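Hypothetical protein (PDB 4QE0) is of unknown function, a member of the DUF5043 family from the gut bacterium Bacteroides uniformis, here seen as a two-chain assembly. Local coordinates at residues A[78-81]-A[82-85]. Sequence-based numbering, arbitrary orientation.
Sequences RFMS and QQAD. With SO4 (sulfate ion), chain I.
In the first turns of helix 78-90, R78 and Q82 sit one turn apart and join their side chains over the regular i to i+4 backbone bonds. R78 NH1 donates to Q82 OE1 at 2.9 Å, and the acceptor lies almost in the guanidinium plane. Seen from the amide the approach is less regular: NH1 stands above the carbonyl plane, and the two flat groups are turned 71° apart. The arginine chain, bent at chi2 (-90°) and again at chi3, swings round so that its guanidinium lies across the side of the helix, with CB of F79 against one face. R78 CD comes within 3.2 Å of Q82 OE1. At another edge of the guanidinium a sulfate, probably from the crystallisation liquor, takes a nearly straight bond from R78 NE to O4 (3.0 Å) and a second from R78 NH2 to O3 (3.0 Å). NH1 also donates to the carbonyl of L179, tying the helix start to the C-terminal tail. Replacing the arginine by alanine would remove all these donors and would probably leave the amide of Q82 free to turn and the L179 carbonyl without this partner. Before the helix, D77 accepts from M80 N through OD1 and from S81 OG through its backbone O. On the buried side F79 and Q83 run side by side, ring and amide planes 27° apart. Beyond them the second subunit contributes F41, whose ring meets that of F79, and S39, packed on F79 and M80. Q83 NE2 bonds to Q149 OE1. Beneath these side chains Q83 N donates to F79 O at 2.7 Å; Q83 CB stands over one face of the F79 ring, offset toward its rim, and Q83 OE1 lies 3.7 Å from F79 CZ.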
ATOM      1  N   ARG A  78     -10.720 -10.152  -1.438  1.00 25.27           N
ATOM      2  CA  ARG A  78      -9.343 -10.578  -1.392  1.00 26.33           C
ATOM      3  C   ARG A  78      -8.398  -9.393  -1.564  1.00 25.20           C
ATOM      4  O   ARG A  78      -7.511  -9.156  -0.743  1.00 22.57           O
ATOM      5  CB  ARG A  78      -9.085 -11.634  -2.482  1.00 29.23           C
ATOM      6  CG  ARG A  78      -7.725 -12.331  -2.376  1.00 31.69           C
ATOM      7  CD  ARG A  78      -6.631 -11.646  -3.141  1.00 34.58           C
ATOM      8  NE  ARG A  78      -6.969 -11.235  -4.502  1.00 32.91           N
ATOM      9  CZ  ARG A  78      -6.215 -10.398  -5.207  1.00 30.40           C
ATOM     10  NH1 ARG A  78      -5.089  -9.937  -4.689  1.00 27.30           N
ATOM     11  NH2 ARG A  78      -6.564 -10.023  -6.442  1.00 33.35           N
ATOM     12  N   PHE A  79      -8.607  -8.625  -2.620  1.00 23.87           N
ATOM     13  CA  PHE A  79      -7.744  -7.504  -2.884  1.00 26.67           C
ATOM     14  C   PHE A  79      -7.725  -6.483  -1.754  1.00 22.12           C
ATOM     15  O   PHE A  79      -6.652  -6.020  -1.349  1.00 23.46           O
ATOM     16  CB  PHE A  79      -8.098  -6.801  -4.199  1.00 24.96           C
ATOM     17  CG  PHE A  79      -7.220  -5.597  -4.460  1.00 24.14           C
ATOM     18  CD1 PHE A  79      -5.871  -5.749  -4.670  1.00 26.88           C
ATOM     19  CD2 PHE A  79      -7.743  -4.314  -4.388  1.00 28.08           C
ATOM     20  CE1 PHE A  79      -5.045  -4.653  -4.864  1.00 28.64           C
ATOM     21  CE2 PHE A  79      -6.922  -3.204  -4.565  1.00 27.38           C
ATOM     22  CZ  PHE A  79      -5.578  -3.374  -4.804  1.00 25.75           C
HETATM   23  N   MSE A  80      -8.895  -6.082  -1.285  1.00 22.94           N
HETATM   24  CA  MSE A  80      -8.955  -5.060  -0.242  1.00 24.41           C
HETATM   25  C   MSE A  80      -8.292  -5.555   1.018  1.00 24.35           C
HETATM   26  O   MSE A  80      -7.636  -4.779   1.692  1.00 23.61           O
HETATM   27  CB  MSE A  80     -10.385  -4.593   0.029  1.00 25.02           C
HETATM   28  CG  MSE A  80     -10.972  -3.812  -1.135  1.00 29.38           C
HETATM   29 SE   MSE A  80     -10.581  -1.877  -1.034  0.75 31.61          SE
HETATM   30  CE  MSE A  80      -8.760  -1.678  -1.789  1.00 33.22           C
ATOM     31  N   SER A  81      -8.445  -6.839   1.354  1.00 22.55           N
ATOM     32  CA  SER A  81      -7.790  -7.395   2.533  1.00 24.96           C
ATOM     33  C   SER A  81      -6.273  -7.363   2.409  1.00 22.55           C
ATOM     34  O   SER A  81      -5.561  -6.982   3.355  1.00 22.01           O
ATOM     35  CB  SER A  81      -8.208  -8.855   2.777  1.00 25.45           C
ATOM     36  OG  SER A  81      -9.587  -8.909   2.994  1.00 34.61           O
ATOM     37  N   GLN A  82      -5.780  -7.758   1.247  1.00 21.58           N
ATOM     38  CA  GLN A  82      -4.347  -7.804   1.034  1.00 22.16           C
ATOM     39  C   GLN A  82      -3.789  -6.416   0.897  1.00 22.21           C
ATOM     40  O   GLN A  82      -2.644  -6.156   1.287  1.00 22.29           O
ATOM     41  CB  GLN A  82      -4.008  -8.654  -0.180  1.00 23.57           C
ATOM     42  CG  GLN A  82      -4.337 -10.122   0.046  1.00 24.31           C
ATOM     43  CD  GLN A  82      -3.951 -11.004  -1.123  1.00 30.26           C
ATOM     44  OE1 GLN A  82      -3.744 -10.526  -2.228  1.00 28.09           O
ATOM     45  NE2 GLN A  82      -3.896 -12.307  -0.887  1.00 31.29           N
ATOM     46  N   GLN A  83      -4.593  -5.501   0.361  1.00 21.33           N
ATOM     47  CA  GLN A  83      -4.114  -4.116   0.252  1.00 21.24           C
ATOM     48  C   GLN A  83      -3.929  -3.476   1.631  1.00 22.58           C
ATOM     49  O   GLN A  83      -2.975  -2.709   1.824  1.00 21.52           O
ATOM     50  CB  GLN A  83      -5.049  -3.310  -0.643  1.00 22.92           C
ATOM     51  CG  GLN A  83      -4.579  -1.887  -0.952  1.00 24.92           C
ATOM     52  CD  GLN A  83      -3.360  -1.786  -1.846  1.00 29.52           C
ATOM     53  OE1 GLN A  83      -2.822  -2.773  -2.344  1.00 27.57           O
ATOM     54  NE2 GLN A  83      -2.919  -0.544  -2.060  1.00 31.59           N
ATOM     55  N   ALA A  84      -4.822  -3.779   2.574  1.00 22.62           N
ATOM     56  CA  ALA A  84      -4.668  -3.285   3.946  1.00 21.85           C
ATOM     57  C   ALA A  84      -3.372  -3.777   4.572  1.00 20.58           C
ATOM     58  O   ALA A  84      -2.618  -3.001   5.164  1.00 22.55           O
ATOM     59  CB  ALA A  84      -5.852  -3.687   4.796  1.00 23.31           C
ATOM     60  N   ASP A  85      -3.080  -5.049   4.380  1.00 22.39           N
ATOM     61  CA  ASP A  85      -1.824  -5.651   4.846  1.00 23.63           C
ATOM     62  C   ASP A  85      -0.619  -4.976   4.174  1.00 22.54           C
ATOM     63  O   ASP A  85       0.389  -4.646   4.823  1.00 21.49           O
ATOM     64  CB  ASP A  85      -1.892  -7.136   4.512  1.00 27.48           C
ATOM     65  CG  ASP A  85      -0.702  -7.916   4.985  1.00 44.07           C
ATOM     66  OD1 ASP A  85       0.371  -7.765   4.368  1.00 44.10           O
ATOM     67  OD2 ASP A  85      -0.860  -8.718   5.946  1.00 51.25           O
TER
HETATM   68  S   SO4 I 307      -9.503 -11.819  -7.277  1.00 62.94           S
HETATM   69  O1  SO4 I 307     -10.862 -12.197  -7.725  1.00 76.91           O
HETATM   70  O2  SO4 I 307      -8.493 -12.256  -8.275  1.00 72.68           O
HETATM   71  O3  SO4 I 307      -9.427 -10.346  -7.139  1.00 55.38           O
HETATM   72  O4  SO4 I 307      -9.217 -12.513  -6.012  1.00 52.07           O